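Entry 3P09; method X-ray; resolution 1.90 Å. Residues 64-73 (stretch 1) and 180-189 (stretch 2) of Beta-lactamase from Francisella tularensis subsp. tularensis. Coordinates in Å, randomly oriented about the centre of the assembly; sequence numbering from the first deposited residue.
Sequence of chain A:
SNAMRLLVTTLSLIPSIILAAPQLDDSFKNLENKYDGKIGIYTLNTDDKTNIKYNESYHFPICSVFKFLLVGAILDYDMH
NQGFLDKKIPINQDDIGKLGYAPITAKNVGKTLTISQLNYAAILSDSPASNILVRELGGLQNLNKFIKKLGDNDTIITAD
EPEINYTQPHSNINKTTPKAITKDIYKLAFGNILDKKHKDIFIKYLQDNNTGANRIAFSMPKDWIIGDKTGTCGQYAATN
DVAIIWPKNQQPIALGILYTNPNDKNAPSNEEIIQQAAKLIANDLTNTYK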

# COMPACT_ATOMS: atom_id res chain seq x y z
N SER A 64 4.07 3.49 4.53
CA SER A 64 2.63 3.50 4.75
C SER A 64 1.85 2.47 3.95
O SER A 64 0.66 2.29 4.18
CB SER A 64 2.06 4.89 4.46
OG SER A 64 2.30 5.75 5.56
N VAL A 65 2.49 1.78 3.02
CA VAL A 65 1.77 0.75 2.27
C VAL A 65 1.19 -0.34 3.20
O VAL A 65 0.17 -0.95 2.89
CB VAL A 65 2.66 0.13 1.17
CG1 VAL A 65 1.95 -1.03 0.48
CG2 VAL A 65 3.04 1.20 0.14
N PHE A 66 1.84 -0.57 4.33
CA PHE A 66 1.35 -1.58 5.26
C PHE A 66 -0.11 -1.31 5.62
O PHE A 66 -0.84 -2.22 6.02
CB PHE A 66 2.23 -1.64 6.53
CG PHE A 66 1.77 -0.73 7.65
CD1 PHE A 66 2.16 0.60 7.68
CD2 PHE A 66 0.98 -1.22 8.68
CE1 PHE A 66 1.74 1.44 8.70
CE2 PHE A 66 0.55 -0.39 9.70
CZ PHE A 66 0.93 0.94 9.71
N LYS A 67 -0.56 -0.07 5.48
CA LYS A 67 -1.92 0.25 5.91
C LYS A 67 -3.02 -0.53 5.15
O LYS A 67 -4.10 -0.74 5.69
CB LYS A 67 -2.17 1.77 5.88
CG LYS A 67 -1.35 2.51 6.94
CD LYS A 67 -1.24 4.01 6.67
CE LYS A 67 -0.33 4.66 7.73
NZ LYS A 67 -0.10 6.11 7.43
N PHE A 68 -2.75 -0.97 3.92
CA PHE A 68 -3.77 -1.76 3.23
C PHE A 68 -3.83 -3.20 3.74
O PHE A 68 -4.89 -3.83 3.74
CB PHE A 68 -3.69 -1.67 1.68
CG PHE A 68 -2.74 -2.67 1.03
CD1 PHE A 68 -3.07 -4.02 0.94
CD2 PHE A 68 -1.55 -2.23 0.45
CE1 PHE A 68 -2.21 -4.93 0.31
CE2 PHE A 68 -0.68 -3.13 -0.18
CZ PHE A 68 -1.02 -4.48 -0.25
N LEU A 69 -2.70 -3.72 4.21
CA LEU A 69 -2.68 -5.03 4.87
C LEU A 69 -3.47 -4.99 6.17
O LEU A 69 -4.20 -5.93 6.52
CB LEU A 69 -1.24 -5.44 5.17
CG LEU A 69 -0.38 -5.63 3.93
CD1 LEU A 69 1.09 -5.89 4.35
CD2 LEU A 69 -0.91 -6.79 3.12
N LEU A 70 -3.29 -3.90 6.90
CA LEU A 70 -3.97 -3.68 8.17
C LEU A 70 -5.48 -3.63 7.96
O LEU A 70 -6.24 -4.25 8.71
CB LEU A 70 -3.48 -2.37 8.79
CG LEU A 70 -4.21 -1.88 10.04
CD1 LEU A 70 -4.15 -2.93 11.16
CD2 LEU A 70 -3.67 -0.53 10.53
N VAL A 71 -5.92 -2.89 6.95
CA VAL A 71 -7.34 -2.79 6.66
C VAL A 71 -7.89 -4.14 6.18
O VAL A 71 -9.00 -4.54 6.55
CB VAL A 71 -7.61 -1.65 5.67
CG1 VAL A 71 -8.99 -1.78 5.06
CG2 VAL A 71 -7.45 -0.33 6.39
N GLY A 72 -7.11 -4.85 5.38
CA GLY A 72 -7.47 -6.21 5.02
C GLY A 72 -7.70 -7.08 6.26
O GLY A 72 -8.68 -7.82 6.35
N ALA A 73 -6.78 -6.99 7.21
CA ALA A 73 -6.89 -7.73 8.46
C ALA A 73 -8.15 -7.36 9.22
O ALA A 73 -8.80 -8.22 9.81
CB ALA A 73 -5.65 -7.49 9.32
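Stretch 2 (180-189) AITKDIYKLA

Phe68 is the apolar centre of the contact. Its side chain enters a hole on stretch 2 formed by Ile181, Asp184, Ile185 and Leu188. Those four residues lie at i, i+3, i+4 and i+7 on one helix, so they line a single face of it. Ile185 covers one face of the Phe68 ring. Ile185 CG1 stands 4.2 Å from the ring centroid, 15° off the ring normal, a CH-pi contact. Phe68 CZ also reaches Ile185 CB at 3.7 Å, and Phe68 CE1 comes within 3.6 Å of Ile185 CA. The ring therefore packs close to the backbone of stretch 2.

The other three residues of the hole meet the ring at its edge. Phe68 CD1 lies 3.9 Å from Leu188 CD1. Phe68 CZ lies 3.5 Å from Ile181 O, and Phe68 CE1 lies 4.0 Å from Asp184 CB. Ile181 O also accepts the helical bond from Ile185 N at 3.2 Å.

Stretch 2 is helical throughout, with backbone bonds such as Leu188 N to Asp184 O at 3.0 Å. Ser64 and Val65 are in a 3-10 segment, and the chain is helical by Lys67 and on through Ala73. The two helices point the same general way. Their axes cross at 34° and approach to 10.6 Å. The backbones draw together toward the C-terminal end: Val65 CA to Ile181 CA is 8.6 Å, while Gly72 CA to Leu188 CA is 6.6 Å.

Gly72 fits this closer end. Leu188 CD2 packs 4.0 Å from Gly72 CA. A CB at Gly72 would fall 2.8 Å from Leu188 CD1, which is a clash.

At the other end, Ile181 joins three residues of stretch 1. The CA-to-CB bond of Ile181 points sideways, but the end of its side chain comes nearer. Ile181 CD1 touches Phe68 CZ at 3.6 Å and Leu69 CD1 at 4.0 Å. The CA-to-CB bond of Val65, in the 3-10 segment, points toward stretch 2, and its CG1 lies 3.8 Å from Ile181 CG1.

The polar edge is Asp184. Its carboxylate borders Leu69, with Asp184 OD2 3.6 Å from Leu69 CD2. This is packing against a methyl group. No hydrogen bond joins the two stretches; the contact is van der Waals packing, mostly of side chains, with some backbone atoms taking part. It buries 351 Å², both sides summed. The side-chain hydrogen bond from Lys67 NZ to Ser64 OG, at 3.1 Å, stays within stretch 1, away from the contact.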

# COMPACT_ATOMS: atom_id res chain seq x y z
N ALA A 180 5.56 -9.80 -3.27
CA ALA A 180 4.74 -10.14 -2.13
C ALA A 180 3.61 -9.14 -1.94
O ALA A 180 2.45 -9.52 -1.72
CB ALA A 180 5.59 -10.25 -0.85
N ILE A 181 3.94 -7.86 -2.00
CA ILE A 181 2.97 -6.82 -1.69
C ILE A 181 1.92 -6.72 -2.79
O ILE A 181 0.77 -6.40 -2.51
CB ILE A 181 3.63 -5.45 -1.47
CG1 ILE A 181 2.68 -4.54 -0.69
CG2 ILE A 181 4.07 -4.83 -2.81
CD1 ILE A 181 2.43 -5.04 0.72
N THR A 182 2.29 -7.06 -4.02
CA THR A 182 1.37 -6.99 -5.16
C THR A 182 0.44 -8.20 -5.17
O THR A 182 -0.76 -8.06 -5.42
CB THR A 182 2.14 -6.87 -6.51
OG1 THR A 182 2.91 -5.67 -6.51
CG2 THR A 182 1.18 -6.81 -7.70
N LYS A 183 0.97 -9.39 -4.92
CA LYS A 183 0.12 -10.56 -4.70
C LYS A 183 -0.87 -10.28 -3.55
O LYS A 183 -2.03 -10.69 -3.60
CB LYS A 183 0.97 -11.81 -4.41
CG LYS A 183 1.72 -12.34 -5.64
CD LYS A 183 2.26 -13.76 -5.45
CE LYS A 183 2.92 -13.94 -4.12
NZ LYS A 183 3.15 -15.38 -3.78
N ASP A 184 -0.42 -9.57 -2.52
CA ASP A 184 -1.29 -9.27 -1.37
C ASP A 184 -2.50 -8.42 -1.75
O ASP A 184 -3.62 -8.73 -1.36
CB ASP A 184 -0.53 -8.52 -0.28
CG ASP A 184 0.44 -9.41 0.47
OD1 ASP A 184 0.34 -10.65 0.36
OD2 ASP A 184 1.30 -8.85 1.19
N ILE A 185 -2.27 -7.34 -2.48
CA ILE A 185 -3.38 -6.44 -2.80
C ILE A 185 -4.34 -7.14 -3.75
O ILE A 185 -5.55 -6.96 -3.66
CB ILE A 185 -2.89 -5.08 -3.37
CG1 ILE A 185 -3.97 -4.01 -3.20
CG2 ILE A 185 -2.48 -5.21 -4.83
CD1 ILE A 185 -3.48 -2.59 -3.50
N TYR A 186 -3.81 -7.96 -4.65
CA TYR A 186 -4.66 -8.69 -5.60
C TYR A 186 -5.51 -9.71 -4.85
O TYR A 186 -6.70 -9.86 -5.10
CB TYR A 186 -3.81 -9.43 -6.63
CG TYR A 186 -4.63 -10.06 -7.74
CD1 TYR A 186 -5.10 -11.37 -7.62
CD2 TYR A 186 -4.96 -9.34 -8.88
CE1 TYR A 186 -5.87 -11.94 -8.64
CE2 TYR A 186 -5.73 -9.90 -9.89
CZ TYR A 186 -6.17 -11.20 -9.76
OH TYR A 186 -6.93 -11.75 -10.77
N LYS A 187 -4.87 -10.44 -3.93
CA LYS A 187 -5.58 -11.48 -3.20
C LYS A 187 -6.69 -10.86 -2.36
O LYS A 187 -7.82 -11.39 -2.30
CB LYS A 187 -4.61 -12.27 -2.32
CG LYS A 187 -5.24 -13.43 -1.58
CD LYS A 187 -4.16 -14.44 -1.18
CE LYS A 187 -4.75 -15.62 -0.42
NZ LYS A 187 -5.81 -16.33 -1.21
N LEU A 188 -6.41 -9.72 -1.74
CA LEU A 188 -7.42 -9.06 -0.92
C LEU A 188 -8.62 -8.56 -1.74
O LEU A 188 -9.78 -8.67 -1.32
CB LEU A 188 -6.80 -7.92 -0.12
CG LEU A 188 -5.97 -8.34 1.11
CD1 LEU A 188 -5.18 -7.18 1.64
CD2 LEU A 188 -6.86 -8.95 2.21
N ALA A 189 -8.35 -8.03 -2.92
CA ALA A 189 -9.41 -7.42 -3.72
C ALA A 189 -10.18 -8.45 -4.55
O ALA A 189 -11.38 -8.30 -4.80
CB ALA A 189 -8.82 -6.33 -4.61